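ATP synthase subunit s, mitochondrial (PDB 3DZE) regulates the mitochondrial membrane ATP synthase, being necessary for its proton conduction and aiding ATP synthesis by blocking a proton leak through an alternative exit pathway. Local coordinates at residues K89-K94 with E118-S123; I98-L103 with N126-G131. The protein carries 1 engineered substitution. All coordinates share one frame; numbering follows the deposited sequence.

Overall arrangement
Contacts 1 and 2 join two neighbouring strand-helix units of the leucine-rich-repeat fold, first at the strands, then at the helix starts. In contact 1 strands 89-93 and 118-122 lie parallel in a mixed sheet, near the centre of the chain. Backbone bonds tie them, with charged pairs on one face and a buried apolar face. Contact 2 joins the segments that follow each strand, 98-103 and 126-131, where helices 100-107 and 129-134 begin. It lies farther out; a carboxylate bound to the N-cap residue of the next helix, and bridging waters, do most of the binding. The two meet under helix 100-107, where L103 packs on L92, M119 and I121, and I98 on L92.

Contact 1 of 2, residues K89-K94 with E118-S123; sequences KIRLCK and EMEIIS
The backbone oxygen of E120 receives L92 N at 2.8 Å in a nearly straight bond (173°) and also faces the CA-H of R91. The ladder goes on in both directions: I90 N bonds to E118 O, I90 O takes E120 N, L92 O takes I122 N, and past the last strand pair K94 N reaches I122 O. On the sheet face that also carries K89, C93, E118 and I122, R91 crosses over to E120. The modelled conformer, one of two, has CG anti to the backbone N (chi1 168°) and an extended chain, which carries NH1 to the E120 carboxylate, 2.9 Å from OE2 and 3.1 Å from OE1. This salt bridge is skewed: NH1 meets OE1 from above the carboxylate plane, and the two flat groups are turned 53° apart. In this conformer I122 CD1 covers one guanidinium face, 3.3 Å from R91 CZ. With an alanine in place of E120, the R91 guanidinium is likely to lose its anionic mate and be freer to turn. Adjacent parallel strands, hydrogen-bonded in register, build the sheet of the leucine-rich-repeat fold; its other face packs on helix 100-107. There I90, L92, M119 and I121 are buried; the M119 methyl CE rests 3.8 Å from L92 CD1. In the E118 conformer given, one of two, the K89 chain crosses the carboxylate, CE 3.5 Å from OE1, which also bonds to a Tris molecule, probably from the crystallisation liquor. At the other end S123 CB lies 3.9 Å from K94 CG, and the S123 hydroxyl is hydrogen-bonded to D148.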
ATOM      1  N   LYS A  89      -4.751  -4.388  -5.539  1.00  6.92           N
ATOM      2  CA  LYS A  89      -3.612  -5.173  -5.104  1.00  7.42           C
ATOM      3  C   LYS A  89      -2.538  -4.269  -4.556  1.00  7.44           C
ATOM      4  O   LYS A  89      -2.158  -3.305  -5.213  1.00  7.59           O
ATOM      5  CB  LYS A  89      -2.984  -5.962  -6.276  1.00  8.16           C
ATOM      6  CG  LYS A  89      -3.902  -6.989  -6.927  1.00  9.28           C
ATOM      7  CD  LYS A  89      -3.246  -7.603  -8.156  1.00  9.99           C
ATOM      8  CE  LYS A  89      -3.850  -8.879  -8.618  1.00 11.51           C
ATOM      9  NZ  LYS A  89      -3.385  -9.327  -9.987  1.00 11.48           N
ATOM     10  N   ILE A  90      -2.040  -4.569  -3.351  1.00  7.13           N
ATOM     11  CA  ILE A  90      -0.868  -3.873  -2.779  1.00  7.30           C
ATOM     12  C   ILE A  90       0.085  -4.890  -2.245  1.00  6.96           C
ATOM     13  O   ILE A  90      -0.255  -5.750  -1.457  1.00  8.09           O
ATOM     14  CB  ILE A  90      -1.319  -2.926  -1.642  1.00  7.38           C
ATOM     15  CG1 ILE A  90      -2.272  -1.850  -2.144  1.00  8.05           C
ATOM     16  CG2 ILE A  90      -0.058  -2.260  -1.022  1.00  8.91           C
ATOM     17  CD1 ILE A  90      -2.832  -0.931  -1.029  1.00  9.07           C
ATOM     18  N   ARG A  91       1.354  -4.751  -2.658  0.50  6.69           N
ATOM     19  CA  ARG A  91       2.489  -5.472  -2.077  0.50  7.29           C
ATOM     20  C   ARG A  91       3.407  -4.492  -1.428  0.50  6.66           C
ATOM     21  O   ARG A  91       3.845  -3.530  -2.066  0.50  7.35           O
ATOM     22  CB  ARG A  91       3.192  -6.233  -3.186  0.50  8.03           C
ATOM     23  CG  ARG A  91       4.528  -6.770  -2.770  0.50  9.14           C
ATOM     24  CD  ARG A  91       5.045  -7.532  -4.009  0.50 10.95           C
ATOM     25  NE  ARG A  91       6.065  -8.405  -3.682  0.50 15.54           N
ATOM     26  CZ  ARG A  91       5.987  -9.820  -3.430  0.50 12.68           C
ATOM     27  NH1 ARG A  91       4.823 -10.501  -3.100  0.50 18.97           N
ATOM     28  NH2 ARG A  91       7.109 -10.350  -3.320  0.50 13.45           N
ATOM     29  N   LEU A  92       3.726  -4.780  -0.177  1.00  7.27           N
ATOM     30  CA  LEU A  92       4.702  -4.041   0.627  1.00  7.37           C
ATOM     31  C   LEU A  92       5.784  -5.030   0.975  1.00  8.02           C
ATOM     32  O   LEU A  92       5.563  -5.961   1.718  1.00  8.52           O
ATOM     33  CB  LEU A  92       4.060  -3.474   1.903  1.00  7.91           C
ATOM     34  CG  LEU A  92       2.824  -2.603   1.688  1.00  7.87           C
ATOM     35  CD1 LEU A  92       2.220  -2.168   3.041  1.00 11.31           C
ATOM     36  CD2 LEU A  92       3.118  -1.391   0.785  1.00  9.88           C
ATOM     37  N   CYS A  93       6.973  -4.840   0.409  1.00  8.55           N
ATOM     38  CA  CYS A  93       8.084  -5.789   0.570  1.00  8.95           C
ATOM     39  C   CYS A  93       9.352  -5.027   0.900  1.00  8.30           C
ATOM     40  O   CYS A  93       9.755  -4.155   0.143  1.00  9.16           O
ATOM     41  CB  CYS A  93       8.231  -6.617  -0.691  1.00  9.24           C
ATOM     42  SG  CYS A  93       9.604  -7.816  -0.623  1.00 11.94           S
ATOM     43  N   LYS A  94       9.984  -5.324   2.028  1.00  8.90           N
ATOM     44  CA  LYS A  94      11.238  -4.649   2.365  1.00 10.10           C
ATOM     45  C   LYS A  94      11.006  -3.151   2.333  1.00 10.51           C
ATOM     46  O   LYS A  94      11.807  -2.365   1.846  1.00 11.60           O
ATOM     47  CB  LYS A  94      12.372  -5.044   1.437  1.00 10.95           C
ATOM     48  CG  LYS A  94      12.771  -6.489   1.631  1.00 13.59           C
ATOM     49  CD  LYS A  94      13.889  -6.940   0.607  1.00 15.85           C
ATOM     50  CE  LYS A  94      13.383  -7.285  -0.727  1.00 20.95           C
ATOM     51  NZ  LYS A  94      14.418  -7.928  -1.620  1.00 27.85           N
ATOM     52  N   GLU A 118      -6.416  -7.913  -2.648  1.00  8.37           N
ATOM     53  CA  GLU A 118      -5.207  -8.691  -2.367  0.50  8.01           C
ATOM     54  C   GLU A 118      -4.171  -7.803  -1.727  1.00  7.55           C
ATOM     55  O   GLU A 118      -3.880  -6.698  -2.191  1.00  8.01           O
ATOM     56  CB  GLU A 118      -4.663  -9.207  -3.717  0.50  9.59           C
ATOM     57  CG  GLU A 118      -3.296  -9.712  -3.718  0.50 10.44           C
ATOM     58  CD  GLU A 118      -2.747 -10.091  -5.107  0.50 12.17           C
ATOM     59  OE1 GLU A 118      -3.452 -10.894  -5.774  0.50 13.14           O
ATOM     60  OE2 GLU A 118      -1.659  -9.624  -5.455  0.50  7.20           O
ATOM     61  N   MET A 119      -3.567  -8.311  -0.654  1.00  7.55           N
ATOM     62  CA  MET A 119      -2.459  -7.603   0.005  1.00  7.51           C
ATOM     63  C   MET A 119      -1.389  -8.571   0.381  1.00  7.68           C
ATOM     64  O   MET A 119      -1.630  -9.693   0.780  1.00  8.25           O
ATOM     65  CB  MET A 119      -2.989  -6.838   1.170  1.00  9.25           C
ATOM     66  CG  MET A 119      -1.956  -5.783   1.660  1.00 13.66           C
ATOM     67  SD  MET A 119      -2.718  -4.599   2.705  1.00 13.71           S
ATOM     68  CE  MET A 119      -1.308  -3.506   2.961  1.00 14.39           C
ATOM     69  N   GLU A 120      -0.131  -8.086   0.284  1.00  7.13           N
ATOM     70  CA  GLU A 120       1.049  -8.876   0.601  1.00  7.10           C
ATOM     71  C   GLU A 120       1.971  -7.976   1.422  1.00  7.00           C
ATOM     72  O   GLU A 120       2.239  -6.846   1.022  1.00  7.78           O
ATOM     73  CB  GLU A 120       1.736  -9.307  -0.657  1.00  8.08           C
ATOM     74  CG  GLU A 120       0.863 -10.086  -1.661  1.00  8.90           C
ATOM     75  CD  GLU A 120       1.633 -10.379  -2.883  1.00 10.28           C
ATOM     76  OE1 GLU A 120       1.928  -9.506  -3.684  1.00 11.11           O
ATOM     77  OE2 GLU A 120       2.096 -11.505  -3.025  1.00 15.90           O
ATOM     78  N   ILE A 121       2.441  -8.503   2.551  1.00  7.39           N
ATOM     79  CA  ILE A 121       3.331  -7.755   3.437  1.00  7.74           C
ATOM     80  C   ILE A 121       4.474  -8.673   3.800  1.00  7.69           C
ATOM     81  O   ILE A 121       4.269  -9.718   4.440  1.00  8.15           O
ATOM     82  CB  ILE A 121       2.616  -7.247   4.682  1.00  8.16           C
ATOM     83  CG1 ILE A 121       1.376  -6.466   4.352  1.00  9.13           C
ATOM     84  CG2 ILE A 121       3.600  -6.386   5.516  1.00 10.72           C
ATOM     85  CD1 ILE A 121       0.546  -6.047   5.496  1.00 11.27           C
ATOM     86  N   ILE A 122       5.678  -8.313   3.325  1.00  7.59           N
ATOM     87  CA  ILE A 122       6.836  -9.219   3.333  1.00  8.41           C
ATOM     88  C   ILE A 122       8.049  -8.464   3.836  1.00  8.01           C
ATOM     89  O   ILE A 122       8.417  -7.405   3.283  1.00  8.62           O
ATOM     90  CB  ILE A 122       7.125  -9.732   1.911  1.00  8.88           C
ATOM     91  CG1 ILE A 122       5.893 -10.410   1.288  1.00 10.83           C
ATOM     92  CG2 ILE A 122       8.353 -10.657   1.927  1.00 11.58           C
ATOM     93  CD1 ILE A 122       5.752 -10.214  -0.119  1.00 17.77           C
ATOM     94  N   SER A 123       8.667  -8.964   4.895  1.00  8.48           N
ATOM     95  CA  SER A 123       9.964  -8.396   5.305  1.00  8.63           C
ATOM     96  C   SER A 123       9.911  -6.918   5.591  1.00  9.04           C
ATOM     97  O   SER A 123      10.783  -6.165   5.241  1.00  9.66           O
ATOM     98  CB  SER A 123      11.073  -8.735   4.301  1.00 10.01           C
ATOM     99  OG  SER A 123      11.228 -10.136   4.118  1.00 11.02           O
TER

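Contact 2 of 2, residues I98-L103 with N126-G131; sequences IEDGCL and NVTDKG. With CD (cadmium ion), chain C.
D100 turns its CG anti to its own carbonyl carbon (chi1 -71°), while T128 sets OG1 between its backbone N and carbonyl carbon (chi1 86°), and the two side chains meet at about a right angle. The carboxylate is held at both oxygens by the one residue: T128 N gives its hydrogen to OD1 at 2.8 Å, almost straight (173°) and on the syn lone pair, and T128 OG1 donates to OD2 at 2.6 Å, also from the syn side. The two bonds fix the rotation of the carboxylate. OG1 is used twice, for it also accepts from K130 N at 3.1 Å, capping helix 129-134. The positive end of that helix and the two donors would probably favour a charged D100. G131 N lies 3.3 Å from D100 CG, and any side chain on G131 would clash with OD1. Beside these bonds, L103 CD1 lies 3.8 Å from V127 CG1 and also flanks the G131 carbonyl; in the I98 conformer given, one of two, the I98 and V127 side chains lie side by side, with their CG2 methyls in contact. Two waters bridge the loops: one takes a hydrogen from N126 N and gives one to I98 O at 2.7 Å, the other joins D100 N to N126 O. Away from segment 126-131, C102 SG binds a cadmium ion at 2.6 Å, three waters adding to its coordination; the same sulfur accepts a bond from E99 N. E99 and T128 occupy equivalent N-cap positions, so two successive leucine-rich-repeat turns begin their helices side by side, and an aspartate in the first turn of one helix holds the N-cap of the next.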
ATOM      1  N   ILE A  98       7.842   1.431   7.052  1.00  9.05           N
ATOM      2  CA  ILE A  98       6.420   1.157   7.331  0.50 10.33           C
ATOM      3  C   ILE A  98       6.293   0.705   8.783  1.00  9.03           C
ATOM      4  O   ILE A  98       7.151  -0.039   9.296  1.00 10.74           O
ATOM      5  CB  ILE A  98       5.817   0.072   6.334  0.50 10.46           C
ATOM      6  CG1 ILE A  98       5.766   0.689   4.929  0.50 11.94           C
ATOM      7  CG2 ILE A  98       4.412  -0.589   6.774  0.50 13.58           C
ATOM      8  CD1 ILE A  98       5.027   0.082   3.867  0.50 16.62           C
ATOM      9  N   GLU A  99       5.215   1.062   9.412  1.00  8.73           N
ATOM     10  CA  GLU A  99       4.898   0.644  10.755  1.00  9.05           C
ATOM     11  C   GLU A  99       3.402   0.379  10.846  1.00  8.90           C
ATOM     12  O   GLU A  99       2.628   0.624   9.915  1.00  8.65           O
ATOM     13  CB  GLU A  99       5.354   1.687  11.753  1.00 14.08           C
ATOM     14  CG  GLU A  99       6.635   2.282  11.713  1.00 16.80           C
ATOM     15  CD  GLU A  99       6.890   3.389  12.664  1.00 17.77           C
ATOM     16  OE1 GLU A  99       5.957   3.771  13.394  1.00 20.57           O
ATOM     17  OE2 GLU A  99       8.022   3.931  12.652  1.00 21.19           O
ATOM     18  N   ASP A 100       2.970  -0.052  12.017  1.00  8.27           N
ATOM     19  CA  ASP A 100       1.560  -0.335  12.240  1.00  8.57           C
ATOM     20  C   ASP A 100       0.665   0.845  11.905  1.00  8.97           C
ATOM     21  O   ASP A 100      -0.433   0.688  11.381  1.00  9.55           O
ATOM     22  CB  ASP A 100       1.329  -0.754  13.685  1.00  9.74           C
ATOM     23  CG  ASP A 100       1.865  -2.101  14.027  1.00  9.98           C
ATOM     24  OD1 ASP A 100       2.113  -2.924  13.126  1.00  9.61           O
ATOM     25  OD2 ASP A 100       2.037  -2.347  15.281  1.00 11.58           O
ATOM     26  N   GLY A 101       1.117   2.046  12.247  1.00  9.23           N
ATOM     27  CA  GLY A 101       0.350   3.249  11.950  1.00  9.78           C
ATOM     28  C   GLY A 101       0.115   3.457  10.470  1.00  9.70           C
ATOM     29  O   GLY A 101      -0.935   3.993  10.081  1.00 10.14           O
ATOM     30  N   CYS A 102       1.008   3.002   9.624  1.00  9.42           N
ATOM     31  CA  CYS A 102       0.847   3.071   8.177  1.00  9.24           C
ATOM     32  C   CYS A 102      -0.316   2.169   7.737  1.00  8.87           C
ATOM     33  O   CYS A 102      -1.158   2.533   6.928  1.00  9.14           O
ATOM     34  CB  CYS A 102       2.109   2.681   7.457  1.00  9.28           C
ATOM     35  SG  CYS A 102       3.607   3.653   7.870  1.00 10.17           S
ATOM     36  N   LEU A 103      -0.296   0.948   8.277  1.00  8.13           N
ATOM     37  CA  LEU A 103      -1.363  -0.009   7.981  1.00  8.49           C
ATOM     38  C   LEU A 103      -2.719   0.458   8.517  1.00  8.57           C
ATOM     39  O   LEU A 103      -3.728   0.293   7.868  1.00  8.60           O
ATOM     40  CB  LEU A 103      -0.989  -1.392   8.506  1.00  8.58           C
ATOM     41  CG  LEU A 103       0.294  -1.988   7.906  1.00  8.48           C
ATOM     42  CD1 LEU A 103       0.552  -3.382   8.522  1.00 10.56           C
ATOM     43  CD2 LEU A 103       0.256  -2.089   6.409  1.00 10.73           C
ATOM     44  N   ASN A 126       9.077  -3.679  11.118  1.00  8.35           N
ATOM     45  CA  ASN A 126       8.383  -3.048  12.218  1.00  8.49           C
ATOM     46  C   ASN A 126       6.974  -3.560  12.420  1.00  8.36           C
ATOM     47  O   ASN A 126       6.380  -3.337  13.486  1.00  9.28           O
ATOM     48  CB  ASN A 126       8.274  -1.557  12.020  1.00  8.25           C
ATOM     49  CG  ASN A 126       9.504  -0.814  12.062  1.00 10.13           C
ATOM     50  OD1 ASN A 126       9.705   0.117  11.169  1.00 12.81           O
ATOM     51  ND2 ASN A 126      10.370  -1.060  12.966  1.00  8.48           N
ATOM     52  N   VAL A 127       6.369  -4.236  11.422  1.00  8.33           N
ATOM     53  CA  VAL A 127       4.949  -4.537  11.521  1.00  8.45           C
ATOM     54  C   VAL A 127       4.703  -5.541  12.612  1.00  8.86           C
ATOM     55  O   VAL A 127       5.386  -6.538  12.755  1.00  9.48           O
ATOM     56  CB  VAL A 127       4.476  -5.094  10.122  1.00  8.38           C
ATOM     57  CG1 VAL A 127       3.061  -5.670  10.248  1.00 10.30           C
ATOM     58  CG2 VAL A 127       4.548  -3.950   9.074  1.00  9.22           C
ATOM     59  N   THR A 128       3.660  -5.273  13.376  1.00  9.50           N
ATOM     60  CA  THR A 128       3.261  -6.173  14.451  1.00 10.16           C
ATOM     61  C   THR A 128       1.830  -6.654  14.242  1.00 10.12           C
ATOM     62  O   THR A 128       1.123  -6.279  13.314  1.00  9.90           O
ATOM     63  CB  THR A 128       3.394  -5.523  15.857  1.00 10.77           C
ATOM     64  OG1 THR A 128       2.178  -4.777  16.168  1.00 10.81           O
ATOM     65  CG2 THR A 128       4.625  -4.704  16.003  1.00 12.51           C
ATOM     66  N   ASP A 129       1.389  -7.490  15.182  1.00 10.62           N
ATOM     67  CA  ASP A 129       0.016  -8.003  15.157  1.00 10.85           C
ATOM     68  C   ASP A 129      -0.972  -6.873  15.071  1.00 11.29           C
ATOM     69  O   ASP A 129      -2.047  -7.068  14.421  1.00 11.76           O
ATOM     70  CB  ASP A 129      -0.240  -8.889  16.433  1.00 12.71           C
ATOM     71  CG  ASP A 129       0.782  -9.959  16.654  1.00 13.14           C
ATOM     72  OD1 ASP A 129       1.943  -9.618  17.073  1.00 14.29           O
ATOM     73  OD2 ASP A 129       0.517 -11.087  16.336  1.00 15.76           O
ATOM     74  N   LYS A 130      -0.730  -5.760  15.701  1.00 10.48           N
ATOM     75  CA  LYS A 130      -1.646  -4.647  15.674  1.00 11.75           C
ATOM     76  C   LYS A 130      -1.898  -4.133  14.272  1.00 11.30           C
ATOM     77  O   LYS A 130      -3.024  -3.854  13.875  1.00 11.53           O
ATOM     78  CB  LYS A 130      -1.143  -3.497  16.569  1.00 13.03           C
ATOM     79  CG  LYS A 130      -1.993  -2.328  16.740  1.00 19.98           C
ATOM     80  CD  LYS A 130      -1.306  -1.270  17.752  1.00 24.53           C
ATOM     81  CE  LYS A 130      -2.062   0.116  17.758  1.00 35.25           C
ATOM     82  NZ  LYS A 130      -3.126   0.384  18.935  1.00 44.05           N
ATOM     83  N   GLY A 131      -0.842  -3.956  13.505  1.00  9.96           N
ATOM     84  CA  GLY A 131      -0.995  -3.477  12.154  1.00  9.71           C
ATOM     85  C   GLY A 131      -1.737  -4.459  11.255  1.00  8.89           C
ATOM     86  O   GLY A 131      -2.541  -4.088  10.429  1.00 10.06           O
TER
HETATM   87 CD    CD C 177       3.256   4.958  10.040  1.00 21.04          CD
HETATM   88  O   HOH W   1       8.736  -2.133   8.523  1.00 10.36           O
HETATM   89  O   HOH W   2       4.825  -1.106  13.769  1.00  9.81           O
HETATM   90  O   HOH W   3       5.354   6.252  10.539  1.00 15.81           O
HETATM   91  O   HOH W   4       3.331   3.818  11.825  1.00 23.60           O
HETATM   92  O   HOH W   5       1.517   6.561  10.388  1.00 16.00           O